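Local structure of polyisoprenyl-teichoic acid--peptidoglycan teichoic acid transferase TagV (Bacillus subtilis, 6UF3) at residues A[9-14]-A[91-96]; A[41-46]-A[222-227]; A[84-89]-A[252-257]. The protein belongs to the LytR-CpsA-Psr family of bacterial transferases and folds as a mixed beta sheet packed between helices. All coordinates share one frame; numbering follows the deposited sequence.

Contact 1: A[9-14]-A[91-96]; sequences LFMGIE and YVTVDF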
ATOM      1  N   LEU A   9      -6.101   3.713   1.805  1.00 16.47           N
ATOM      2  CA  LEU A   9      -4.985   3.815   0.871  1.00 15.86           C
ATOM      3  C   LEU A   9      -3.688   3.893   1.667  1.00 16.64           C
ATOM      4  O   LEU A   9      -3.520   4.788   2.507  1.00 17.70           O
ATOM      5  CB  LEU A   9      -5.114   5.044  -0.039  1.00 16.92           C
ATOM      6  CG  LEU A   9      -3.876   5.344  -0.914  1.00 18.06           C
ATOM      7  CD1 LEU A   9      -3.578   4.218  -1.914  1.00 17.02           C
ATOM      8  CD2 LEU A   9      -4.034   6.693  -1.671  1.00 18.52           C
ATOM      9  N   PHE A  10      -2.777   2.969   1.387  1.00 16.95           N
ATOM     10  CA  PHE A  10      -1.442   2.942   1.963  1.00 18.19           C
ATOM     11  C   PHE A  10      -0.468   3.514   0.944  1.00 19.19           C
ATOM     12  O   PHE A  10      -0.378   3.016  -0.181  1.00 20.16           O
ATOM     13  CB  PHE A  10      -1.033   1.509   2.320  1.00 19.16           C
ATOM     14  CG  PHE A  10      -1.837   0.900   3.439  1.00 20.37           C
ATOM     15  CD1 PHE A  10      -3.018   0.220   3.170  1.00 21.16           C
ATOM     16  CD2 PHE A  10      -1.398   0.989   4.753  1.00 23.38           C
ATOM     17  CE1 PHE A  10      -3.760  -0.350   4.198  1.00 22.38           C
ATOM     18  CE2 PHE A  10      -2.138   0.435   5.780  1.00 22.36           C
ATOM     19  CZ  PHE A  10      -3.313  -0.244   5.496  1.00 20.33           C
ATOM     20  N   MET A  11       0.250   4.560   1.340  1.00 18.89           N
ATOM     21  CA  MET A  11       1.227   5.248   0.502  1.00 21.21           C
ATOM     22  C   MET A  11       2.603   5.069   1.127  1.00 23.79           C
ATOM     23  O   MET A  11       2.802   5.393   2.306  1.00 26.83           O
ATOM     24  CB  MET A  11       0.876   6.734   0.372  1.00 19.18           C
ATOM     25  CG  MET A  11      -0.383   6.983  -0.445  1.00 21.01           C
ATOM     26  SD  MET A  11      -1.062   8.653  -0.205  1.00 24.03           S
ATOM     27  CE  MET A  11      -1.927   8.434   1.354  1.00 25.87           C
ATOM     28  N   GLY A  12       3.534   4.514   0.356  1.00 21.46           N
ATOM     29  CA  GLY A  12       4.934   4.467   0.730  1.00 20.70           C
ATOM     30  C   GLY A  12       5.723   5.462  -0.112  1.00 21.83           C
ATOM     31  O   GLY A  12       5.629   5.449  -1.339  1.00 22.40           O
ATOM     32  N   ILE A  13       6.475   6.330   0.573  1.00 23.29           N
ATOM     33  CA  ILE A  13       7.240   7.386  -0.083  1.00 28.30           C
ATOM     34  C   ILE A  13       8.654   7.426   0.486  1.00 32.85           C
ATOM     35  O   ILE A  13       8.955   6.829   1.517  1.00 33.60           O
ATOM     36  CB  ILE A  13       6.569   8.764   0.066  1.00 33.48           C
ATOM     37  CG1 ILE A  13       6.607   9.207   1.525  1.00 32.15           C
ATOM     38  CG2 ILE A  13       5.131   8.732  -0.444  1.00 35.05           C
ATOM     39  CD1 ILE A  13       6.092  10.605   1.721  1.00 40.04           C
ATOM     40  N   GLU A  14       9.535   8.130  -0.220  1.00 34.38           N
ATOM     41  CA  GLU A  14      10.879   8.388   0.283  1.00 42.80           C
ATOM     42  C   GLU A  14      10.956   9.749   0.964  1.00 48.17           C
ATOM     43  O   GLU A  14      11.313   9.841   2.144  1.00 44.02           O
ATOM     44  CB  GLU A  14      11.912   8.296  -0.853  1.00 42.05           C
ATOM     45  CG  GLU A  14      13.333   8.606  -0.401  1.00 45.15           C
ATOM     46  CD  GLU A  14      14.386   8.273  -1.448  1.00 51.00           C
ATOM     47  OE1 GLU A  14      14.032   7.711  -2.507  1.00 52.08           O
ATOM     48  OE2 GLU A  14      15.574   8.575  -1.203  1.00 56.48           O
ATOM     49  N   TYR A  91      -6.358   6.978   5.083  1.00 20.40           N
ATOM     50  CA  TYR A  91      -5.050   6.950   4.450  1.00 20.74           C
ATOM     51  C   TYR A  91      -3.988   6.690   5.507  1.00 19.76           C
ATOM     52  O   TYR A  91      -4.141   7.042   6.681  1.00 21.05           O
ATOM     53  CB  TYR A  91      -4.731   8.265   3.686  1.00 21.97           C
ATOM     54  CG  TYR A  91      -4.751   9.492   4.562  1.00 24.64           C
ATOM     55  CD1 TYR A  91      -3.617   9.899   5.254  1.00 25.64           C
ATOM     56  CD2 TYR A  91      -5.912  10.232   4.712  1.00 24.13           C
ATOM     57  CE1 TYR A  91      -3.645  11.014   6.071  1.00 26.54           C
ATOM     58  CE2 TYR A  91      -5.945  11.349   5.518  1.00 25.25           C
ATOM     59  CZ  TYR A  91      -4.817  11.726   6.197  1.00 30.66           C
ATOM     60  OH  TYR A  91      -4.869  12.835   7.001  1.00 38.03           O
ATOM     61  N   VAL A  92      -2.915   6.047   5.062  1.00 19.91           N
ATOM     62  CA  VAL A  92      -1.714   5.819   5.855  1.00 23.18           C
ATOM     63  C   VAL A  92      -0.537   6.151   4.952  1.00 25.97           C
ATOM     64  O   VAL A  92      -0.401   5.555   3.882  1.00 25.64           O
ATOM     65  CB  VAL A  92      -1.608   4.363   6.339  1.00 26.68           C
ATOM     66  CG1 VAL A  92      -0.266   4.135   7.037  1.00 31.32           C
ATOM     67  CG2 VAL A  92      -2.772   4.016   7.255  1.00 22.97           C
ATOM     68  N   THR A  93       0.303   7.096   5.359  1.00 23.56           N
ATOM     69  CA  THR A  93       1.514   7.421   4.614  1.00 26.42           C
ATOM     70  C   THR A  93       2.720   7.065   5.469  1.00 30.37           C
ATOM     71  O   THR A  93       2.733   7.340   6.674  1.00 25.57           O
ATOM     72  CB  THR A  93       1.586   8.908   4.233  1.00 32.97           C
ATOM     73  OG1 THR A  93       0.373   9.316   3.591  1.00 37.73           O
ATOM     74  CG2 THR A  93       2.753   9.163   3.278  1.00 32.72           C
ATOM     75  N   VAL A  94       3.733   6.464   4.853  1.00 24.48           N
ATOM     76  CA  VAL A  94       4.966   6.169   5.574  1.00 26.55           C
ATOM     77  C   VAL A  94       6.162   6.450   4.672  1.00 23.19           C
ATOM     78  O   VAL A  94       6.145   6.112   3.481  1.00 22.61           O
ATOM     79  CB  VAL A  94       4.949   4.722   6.113  1.00 33.31           C
ATOM     80  CG1 VAL A  94       5.190   3.669   5.015  1.00 30.10           C
ATOM     81  CG2 VAL A  94       5.897   4.584   7.246  1.00 39.51           C
ATOM     82  N   ASP A  95       7.182   7.131   5.221  1.00 23.67           N
ATOM     83  CA  ASP A  95       8.438   7.305   4.507  1.00 22.92           C
ATOM     84  C   ASP A  95       9.388   6.200   4.979  1.00 21.64           C
ATOM     85  O   ASP A  95       8.977   5.276   5.699  1.00 20.60           O
ATOM     86  CB  ASP A  95       8.981   8.746   4.639  1.00 24.93           C
ATOM     87  CG  ASP A  95       9.530   9.073   6.017  1.00 24.20           C
ATOM     88  OD1 ASP A  95       9.295   8.298   6.969  1.00 28.54           O
ATOM     89  OD2 ASP A  95      10.194  10.130   6.122  1.00 26.68           O
ATOM     90  N   PHE A  96      10.639   6.232   4.505  1.00 24.09           N
ATOM     91  CA  PHE A  96      11.562   5.133   4.787  1.00 24.00           C
ATOM     92  C   PHE A  96      11.819   5.002   6.283  1.00 25.22           C
ATOM     93  O   PHE A  96      11.800   3.894   6.835  1.00 23.38           O
ATOM     94  CB  PHE A  96      12.890   5.333   4.058  1.00 27.43           C
ATOM     95  CG  PHE A  96      12.824   5.112   2.570  1.00 35.34           C
ATOM     96  CD1 PHE A  96      11.651   4.703   1.960  1.00 34.55           C
ATOM     97  CD2 PHE A  96      13.948   5.328   1.783  1.00 43.79           C
ATOM     98  CE1 PHE A  96      11.597   4.508   0.593  1.00 42.40           C
ATOM     99  CE2 PHE A  96      13.901   5.135   0.412  1.00 44.79           C
ATOM    100  CZ  PHE A  96      12.722   4.723  -0.181  1.00 41.40           C
TER
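Met11 grips strand 90-94 with both polar atoms of its backbone, in a parallel pairing of neighbouring strands in the mixed sheet of the alpha/beta fold. Its N-H meets Val92 O at 2.8 Å in a nearly straight bond (171°), and its O accepts Val94 N. Val92 N to Leu9 O and Ile13 N to Val94 O complete a staggered set of four bonds. On one face, the bend at chi3 (-80°) carries Met11 CE to 3.3 Å from Thr93 OG1, and the same methyl lies 3.7 Å from Tyr91 CB. Thr93 OG1 is buried here with no polar partner in the model. On the other face Phe10 and Val92 lie side by side and point the same way, Phe10 CD2 3.7 Å from Val92 CB. Past the strands, Glu14 CB and CG lie over one face of the Phe96 ring, offset toward its CZ and CE2 rim, CB making a CH-pi contact 4.0 Å from the centroid. Farther out, flexible, unbranched Met11 suits its place by also touching Thr76 of helix 72-84, and Phe96 packs on Leu144 and Arg148 of helix 140-148. Short-armed Asp95 N-caps helix 96-105, its OD1 accepting Gly98 N.

Contact 2: A[41-46]-A[222-227]; sequences KMLSIP and LSITGS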
ATOM      1  N   LYS A  41     -10.437  -6.934   0.796  1.00 20.49           N
ATOM      2  CA  LYS A  41      -9.872  -7.044  -0.542  1.00 20.57           C
ATOM      3  C   LYS A  41      -8.660  -6.129  -0.620  1.00 18.87           C
ATOM      4  O   LYS A  41      -8.557  -5.168   0.145  1.00 17.94           O
ATOM      5  CB  LYS A  41     -10.890  -6.679  -1.627  1.00 20.20           C
ATOM      6  CG  LYS A  41     -12.151  -7.517  -1.530  1.00 19.66           C
ATOM      7  CD  LYS A  41     -12.995  -7.473  -2.802  1.00 19.96           C
ATOM      8  CE  LYS A  41     -14.294  -8.217  -2.607  1.00 22.17           C
ATOM      9  NZ  LYS A  41     -14.110  -9.684  -2.410  1.00 26.34           N
ATOM     10  N   MET A  42      -7.728  -6.458  -1.520  1.00 17.93           N
ATOM     11  CA  MET A  42      -6.467  -5.726  -1.618  1.00 20.52           C
ATOM     12  C   MET A  42      -6.052  -5.578  -3.073  1.00 16.78           C
ATOM     13  O   MET A  42      -6.211  -6.506  -3.865  1.00 20.18           O
ATOM     14  CB  MET A  42      -5.337  -6.426  -0.826  1.00 19.05           C
ATOM     15  CG  MET A  42      -4.000  -5.649  -0.866  1.00 19.30           C
ATOM     16  SD  MET A  42      -2.628  -6.432   0.005  1.00 23.38           S
ATOM     17  CE  MET A  42      -3.276  -6.480   1.676  1.00 23.11           C
ATOM     18  N   LEU A  43      -5.510  -4.403  -3.411  1.00 17.54           N
ATOM     19  CA  LEU A  43      -5.087  -4.096  -4.767  1.00 23.02           C
ATOM     20  C   LEU A  43      -3.871  -3.176  -4.714  1.00 21.07           C
ATOM     21  O   LEU A  43      -3.955  -2.107  -4.113  1.00 23.57           O
ATOM     22  CB  LEU A  43      -6.243  -3.421  -5.509  1.00 30.09           C
ATOM     23  CG  LEU A  43      -6.062  -2.761  -6.869  1.00 41.08           C
ATOM     24  CD1 LEU A  43      -5.998  -3.821  -7.962  1.00 48.88           C
ATOM     25  CD2 LEU A  43      -7.208  -1.808  -7.095  1.00 47.60           C
ATOM     26  N   SER A  44      -2.745  -3.574  -5.321  1.00 18.86           N
ATOM     27  CA  SER A  44      -1.667  -2.599  -5.492  1.00 19.68           C
ATOM     28  C   SER A  44      -1.802  -1.916  -6.841  1.00 19.40           C
ATOM     29  O   SER A  44      -2.346  -2.479  -7.787  1.00 21.60           O
ATOM     30  CB  SER A  44      -0.280  -3.239  -5.352  1.00 25.42           C
ATOM     31  OG  SER A  44      -0.057  -4.250  -6.317  1.00 35.49           O
ATOM     32  N   ILE A  45      -1.321  -0.683  -6.914  1.00 17.44           N
ATOM     33  CA  ILE A  45      -1.334   0.078  -8.159  1.00 20.96           C
ATOM     34  C   ILE A  45       0.109   0.327  -8.581  1.00 20.01           C
ATOM     35  O   ILE A  45       0.848   1.014  -7.864  1.00 19.62           O
ATOM     36  CB  ILE A  45      -2.082   1.410  -8.017  1.00 20.47           C
ATOM     37  CG1 ILE A  45      -3.494   1.188  -7.449  1.00 21.17           C
ATOM     38  CG2 ILE A  45      -2.115   2.109  -9.370  1.00 18.26           C
ATOM     39  CD1 ILE A  45      -4.174   2.489  -6.962  1.00 25.11           C
ATOM     40  N   PRO A  46       0.548  -0.184  -9.737  1.00 20.00           N
ATOM     41  CA  PRO A  46       1.938   0.023 -10.170  1.00 17.53           C
ATOM     42  C   PRO A  46       2.273   1.505 -10.255  1.00 19.79           C
ATOM     43  O   PRO A  46       1.433   2.318 -10.641  1.00 19.64           O
ATOM     44  CB  PRO A  46       1.978  -0.641 -11.555  1.00 24.79           C
ATOM     45  CG  PRO A  46       0.899  -1.688 -11.493  1.00 24.49           C
ATOM     46  CD  PRO A  46      -0.182  -1.117 -10.621  1.00 21.60           C
ATOM     47  N   LEU A 222      -6.947  -8.435  -5.806  1.00 22.43           N
ATOM     48  CA  LEU A 222      -7.274  -8.040  -7.167  1.00 23.45           C
ATOM     49  C   LEU A 222      -6.031  -7.482  -7.840  1.00 25.66           C
ATOM     50  O   LEU A 222      -5.014  -7.221  -7.199  1.00 23.99           O
ATOM     51  CB  LEU A 222      -8.396  -6.999  -7.182  1.00 25.15           C
ATOM     52  CG  LEU A 222      -9.631  -7.328  -6.336  1.00 27.58           C
ATOM     53  CD1 LEU A 222     -10.696  -6.269  -6.530  1.00 26.17           C
ATOM     54  CD2 LEU A 222     -10.195  -8.698  -6.665  1.00 31.13           C
ATOM     55  N   SER A 223      -6.118  -7.309  -9.158  1.00 23.71           N
ATOM     56  CA  SER A 223      -4.962  -6.907  -9.948  1.00 25.03           C
ATOM     57  C   SER A 223      -5.361  -5.843 -10.955  1.00 23.97           C
ATOM     58  O   SER A 223      -6.424  -5.933 -11.573  1.00 27.49           O
ATOM     59  CB  SER A 223      -4.356  -8.101 -10.704  1.00 35.54           C
ATOM     60  OG  SER A 223      -3.898  -9.090  -9.801  1.00 49.14           O
ATOM     61  N   ILE A 224      -4.492  -4.850 -11.132  1.00 23.54           N
ATOM     62  CA  ILE A 224      -4.577  -3.955 -12.284  1.00 22.62           C
ATOM     63  C   ILE A 224      -3.742  -4.596 -13.388  1.00 24.75           C
ATOM     64  O   ILE A 224      -2.514  -4.511 -13.382  1.00 29.03           O
ATOM     65  CB  ILE A 224      -4.090  -2.541 -11.966  1.00 24.76           C
ATOM     66  CG1 ILE A 224      -4.869  -1.938 -10.788  1.00 26.73           C
ATOM     67  CG2 ILE A 224      -4.219  -1.662 -13.210  1.00 27.22           C
ATOM     68  CD1 ILE A 224      -6.331  -1.687 -11.078  1.00 25.26           C
ATOM     69  N   THR A 225      -4.408  -5.267 -14.325  1.00 22.72           N
ATOM     70  CA  THR A 225      -3.707  -5.796 -15.480  1.00 24.70           C
ATOM     71  C   THR A 225      -3.518  -4.691 -16.520  1.00 29.91           C
ATOM     72  O   THR A 225      -4.201  -3.662 -16.505  1.00 28.14           O
ATOM     73  CB  THR A 225      -4.462  -6.978 -16.085  1.00 29.63           C
ATOM     74  OG1 THR A 225      -5.742  -6.543 -16.545  1.00 31.66           O
ATOM     75  CG2 THR A 225      -4.658  -8.090 -15.035  1.00 31.30           C
ATOM     76  N   GLY A 226      -2.567  -4.909 -17.416  1.00 26.79           N
ATOM     77  CA  GLY A 226      -2.270  -3.905 -18.415  1.00 28.27           C
ATOM     78  C   GLY A 226      -1.054  -4.278 -19.226  1.00 31.66           C
ATOM     79  O   GLY A 226      -0.600  -5.425 -19.211  1.00 35.11           O
ATOM     80  N   SER A 227      -0.536  -3.290 -19.949  1.00 27.64           N
ATOM     81  CA  SER A 227       0.535  -3.506 -20.912  1.00 33.28           C
ATOM     82  C   SER A 227       1.665  -2.519 -20.684  1.00 32.43           C
ATOM     83  O   SER A 227       1.425  -1.364 -20.331  1.00 29.23           O
ATOM     84  CB  SER A 227       0.032  -3.359 -22.360  1.00 38.79           C
ATOM     85  OG  SER A 227      -1.095  -4.181 -22.594  1.00 49.15           O
TER
HETATM   86  O   HOH W   1      -2.200  -4.695  -9.331  1.00 22.68           O
HETATM   87  O   HOH W   2      -2.647  -6.117  -6.800  1.00 23.48           O
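Leu43 and Ile224 form the tight part of this contact. Their side chains meet at about a right angle, Leu43 CD1 packing 3.6 Å from Ile224 CG1. A chi1 of 169° sets CG of Leu43 anti to its backbone N; from there CD1 reaches segment 222-227, also lying 4.1 Å from Leu222 CB. Leu43 and Leu222 suit this face because helix 243-257 covers it, with Val249 touching Leu43 and Leu253 touching Leu222. One direct backbone bond fastens the two segments here: Leu222 N donates to Met42 O over 2.8 Å.

Further along, the pairing is looser and water takes over. One water accepts from Ser44 N and donates to Leu222 O, which it meets at 2.6 Å. A second donates to Ser44 O at 2.7 Å and accepts from Ile224 N. The two waters thus fill the places that direct bonds would hold if the parallel pairing continued, and these four backbone atoms stay satisfied although the segments stand too far apart to bond directly. Pro46, which has no N-H to offer, touches Ile224 only distantly, its CD 4.4 Å from Ile224 CB. Before the direct bond, Lys41 NZ makes a salt bridge with Asp220. This is the frayed end of a parallel pairing at the edge of a mixed sheet, where short strand 220-222 is outermost.

Contact 3: A[84-89]-A[252-257]; sequences LQIPID and TLQEHL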
ATOM      1  N   LEU A  84     -10.090   4.327  -9.368  1.00 20.33           N
ATOM      2  CA  LEU A  84     -10.825   3.141  -8.940  1.00 19.18           C
ATOM      3  C   LEU A  84     -12.318   3.380  -8.803  1.00 23.86           C
ATOM      4  O   LEU A  84     -13.059   2.418  -8.550  1.00 22.41           O
ATOM      5  CB  LEU A  84     -10.281   2.628  -7.596  1.00 19.23           C
ATOM      6  CG  LEU A  84      -8.816   2.190  -7.602  1.00 21.35           C
ATOM      7  CD1 LEU A  84      -8.333   1.730  -6.206  1.00 18.44           C
ATOM      8  CD2 LEU A  84      -8.575   1.126  -8.662  1.00 23.82           C
ATOM      9  N   GLN A  85     -12.766   4.631  -8.936  1.00 27.04           N
ATOM     10  CA  GLN A  85     -14.176   4.989  -8.820  1.00 28.08           C
ATOM     11  C   GLN A  85     -14.759   4.475  -7.506  1.00 27.35           C
ATOM     12  O   GLN A  85     -15.857   3.926  -7.455  1.00 28.64           O
ATOM     13  CB  GLN A  85     -14.972   4.489 -10.025  1.00 30.41           C
ATOM     14  CG  GLN A  85     -14.702   5.300 -11.268  1.00 31.69           C
ATOM     15  CD  GLN A  85     -15.218   6.716 -11.148  1.00 43.54           C
ATOM     16  OE1 GLN A  85     -16.426   6.950 -11.161  1.00 48.15           O
ATOM     17  NE2 GLN A  85     -14.304   7.672 -11.039  1.00 43.68           N
ATOM     18  N   ILE A  86     -13.992   4.654  -6.436  1.00 25.55           N
ATOM     19  CA  ILE A  86     -14.458   4.380  -5.075  1.00 24.98           C
ATOM     20  C   ILE A  86     -13.991   5.511  -4.178  1.00 23.80           C
ATOM     21  O   ILE A  86     -13.025   6.217  -4.493  1.00 24.80           O
ATOM     22  CB  ILE A  86     -13.945   3.028  -4.535  1.00 26.96           C
ATOM     23  CG1 ILE A  86     -12.410   2.958  -4.547  1.00 22.98           C
ATOM     24  CG2 ILE A  86     -14.595   1.856  -5.275  1.00 27.46           C
ATOM     25  CD1 ILE A  86     -11.833   1.976  -3.515  1.00 23.12           C
ATOM     26  N   PRO A  87     -14.673   5.726  -3.062  1.00 25.08           N
ATOM     27  CA  PRO A  87     -14.139   6.649  -2.060  1.00 23.01           C
ATOM     28  C   PRO A  87     -12.993   6.012  -1.296  1.00 21.53           C
ATOM     29  O   PRO A  87     -12.972   4.802  -1.052  1.00 24.38           O
ATOM     30  CB  PRO A  87     -15.343   6.918  -1.150  1.00 29.15           C
ATOM     31  CG  PRO A  87     -16.233   5.761  -1.334  1.00 34.13           C
ATOM     32  CD  PRO A  87     -16.013   5.225  -2.711  1.00 27.65           C
ATOM     33  N   ILE A  88     -12.035   6.849  -0.901  1.00 21.21           N
ATOM     34  CA  ILE A  88     -10.907   6.438  -0.071  1.00 20.10           C
ATOM     35  C   ILE A  88     -11.149   7.065   1.299  1.00 20.92           C
ATOM     36  O   ILE A  88     -10.955   8.269   1.500  1.00 19.95           O
ATOM     37  CB  ILE A  88      -9.550   6.867  -0.655  1.00 18.75           C
ATOM     38  CG1 ILE A  88      -9.200   6.079  -1.925  1.00 22.52           C
ATOM     39  CG2 ILE A  88      -8.431   6.740   0.404  1.00 25.75           C
ATOM     40  CD1 ILE A  88      -9.136   4.555  -1.735  1.00 23.75           C
ATOM     41  N   ASP A  89     -11.598   6.259   2.256  1.00 20.66           N
ATOM     42  CA  ASP A  89     -12.009   6.822   3.536  1.00 20.63           C
ATOM     43  C   ASP A  89     -10.820   7.141   4.435  1.00 19.91           C
ATOM     44  O   ASP A  89     -10.815   8.174   5.118  1.00 21.09           O
ATOM     45  CB  ASP A  89     -12.969   5.845   4.228  1.00 23.01           C
ATOM     46  CG  ASP A  89     -14.169   5.516   3.355  1.00 31.47           C
ATOM     47  OD1 ASP A  89     -15.024   6.409   3.148  1.00 35.88           O
ATOM     48  OD2 ASP A  89     -14.236   4.387   2.835  1.00 25.97           O
ATOM     49  N   THR A 252     -16.003  -4.678  -8.546  1.00 22.68           N
ATOM     50  CA  THR A 252     -15.752  -5.567  -7.414  1.00 23.68           C
ATOM     51  C   THR A 252     -15.545  -4.780  -6.126  1.00 24.20           C
ATOM     52  O   THR A 252     -16.119  -5.115  -5.079  1.00 25.00           O
ATOM     53  CB  THR A 252     -14.538  -6.443  -7.715  1.00 26.93           C
ATOM     54  OG1 THR A 252     -14.811  -7.213  -8.894  1.00 28.57           O
ATOM     55  CG2 THR A 252     -14.251  -7.394  -6.550  1.00 27.12           C
ATOM     56  N   LEU A 253     -14.731  -3.723  -6.189  1.00 20.95           N
ATOM     57  CA  LEU A 253     -14.488  -2.897  -5.004  1.00 21.24           C
ATOM     58  C   LEU A 253     -15.748  -2.147  -4.585  1.00 20.99           C
ATOM     59  O   LEU A 253     -16.048  -2.039  -3.390  1.00 22.38           O
ATOM     60  CB  LEU A 253     -13.348  -1.914  -5.275  1.00 21.06           C
ATOM     61  CG  LEU A 253     -11.978  -2.546  -5.506  1.00 20.59           C
ATOM     62  CD1 LEU A 253     -10.921  -1.497  -5.767  1.00 28.59           C
ATOM     63  CD2 LEU A 253     -11.584  -3.444  -4.325  1.00 24.60           C
ATOM     64  N   GLN A 254     -16.492  -1.619  -5.558  1.00 21.24           N
ATOM     65  CA  GLN A 254     -17.762  -0.959  -5.278  1.00 21.64           C
ATOM     66  C   GLN A 254     -18.734  -1.888  -4.569  1.00 25.93           C
ATOM     67  O   GLN A 254     -19.371  -1.502  -3.581  1.00 28.60           O
ATOM     68  CB  GLN A 254     -18.374  -0.452  -6.584  1.00 24.25           C
ATOM     69  CG  GLN A 254     -17.641   0.744  -7.138  1.00 23.55           C
ATOM     70  CD  GLN A 254     -17.928   0.977  -8.601  1.00 29.14           C
ATOM     71  OE1 GLN A 254     -18.708   0.245  -9.233  1.00 28.01           O
ATOM     72  NE2 GLN A 254     -17.314   2.019  -9.155  1.00 26.46           N
ATOM     73  N   GLU A 255     -18.877  -3.120  -5.072  1.00 28.24           N
ATOM     74  CA  GLU A 255     -19.769  -4.074  -4.422  1.00 27.74           C
ATOM     75  C   GLU A 255     -19.296  -4.381  -3.010  1.00 29.60           C
ATOM     76  O   GLU A 255     -20.112  -4.463  -2.083  1.00 29.52           O
ATOM     77  CB  GLU A 255     -19.870  -5.353  -5.255  1.00 29.69           C
ATOM     78  N   HIS A 256     -17.983  -4.540  -2.821  1.00 22.84           N
ATOM     79  CA  HIS A 256     -17.484  -4.829  -1.481  1.00 22.63           C
ATOM     80  C   HIS A 256     -17.794  -3.682  -0.529  1.00 25.72           C
ATOM     81  O   HIS A 256     -18.135  -3.907   0.637  1.00 26.61           O
ATOM     82  CB  HIS A 256     -15.985  -5.107  -1.523  1.00 23.10           C
ATOM     83  CG  HIS A 256     -15.451  -5.702  -0.254  1.00 22.09           C
ATOM     84  ND1 HIS A 256     -14.311  -5.238   0.366  1.00 20.41           N
ATOM     85  CD2 HIS A 256     -15.915  -6.713   0.518  1.00 27.14           C
ATOM     86  CE1 HIS A 256     -14.086  -5.948   1.457  1.00 21.85           C
ATOM     87  NE2 HIS A 256     -15.045  -6.848   1.573  1.00 22.66           N
ATOM     88  N   LEU A 257     -17.723  -2.446  -1.023  1.00 24.57           N
ATOM     89  CA  LEU A 257     -17.956  -1.270  -0.196  1.00 25.58           C
ATOM     90  C   LEU A 257     -19.422  -0.864  -0.107  1.00 30.91           C
ATOM     91  O   LEU A 257     -19.735   0.101   0.597  1.00 31.03           O
ATOM     92  CB  LEU A 257     -17.135  -0.084  -0.728  1.00 19.76           C
ATOM     93  CG  LEU A 257     -15.611  -0.174  -0.651  1.00 18.56           C
ATOM     94  CD1 LEU A 257     -14.961   0.960  -1.460  1.00 20.81           C
ATOM     95  CD2 LEU A 257     -15.114  -0.098   0.792  1.00 21.06           C
TER
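Ile86 faces Gln254 with their CA atoms 6.3 Å apart, where the irregular link between helix 72-84 and strand 90-94 passes residues 252-257 of the C-terminal helix. Gln85, the first residue to leave the earlier helix, has a positive phi (53°), which turns the chain out of its helical path. Its carbonyl is taken up by a side chain instead: Gln254 NE2 donates to Gln85 O at 2.9 Å, with an N-H...O angle of 167°. The acceptor lies close to the amide plane of Gln254, whose long arm, extended beyond CG, suits a helix residue that must reach across to a loop. Gln85 turns its own amide elsewhere, NE2 bonding to Asn82 O. Most of the remaining contact is apolar. Ile86 CG2 rests 3.7 Å from Gln254 CG, while Ile86 CB and, on the other branch, CD1 lie against Leu257 CD1, 3.8 Å from CB, the two side chains crossing at about a right angle. Leu253, one turn before Leu257, touches Ile86 and brings its CD1 to 4.2 Å from Leu84 CD1. Leucine and isoleucine thus supply a buried surface of little directional preference; the one neutral amide bond adds direction and satisfies a carbonyl without bringing in charge.

Overall arrangement
Contacts 1 and 2 lie in one mixed sheet; contact 3 packs a loop and a helix over it. Contact 1 lies nearest the centre of the chain and pairs two neighbouring strands with regular backbone bonds; contact 2 belongs to the sheet's far margin, where one direct bond gives way to water. Both are partly buried. Contact 3, though farthest from the chain's centre, is buried, and relies mainly on aliphatic groups and a single side-chain bond. Contacts 1 and 2 do not touch: their centres are about 17 Å apart, their nearest atoms about 5 Å. Contact 3 meets both, Ile88 packing on Leu9, Leu84 on Leu43 and Leu253 on Leu222, so a shared apolar layer continues from the sheet to helix 243-257.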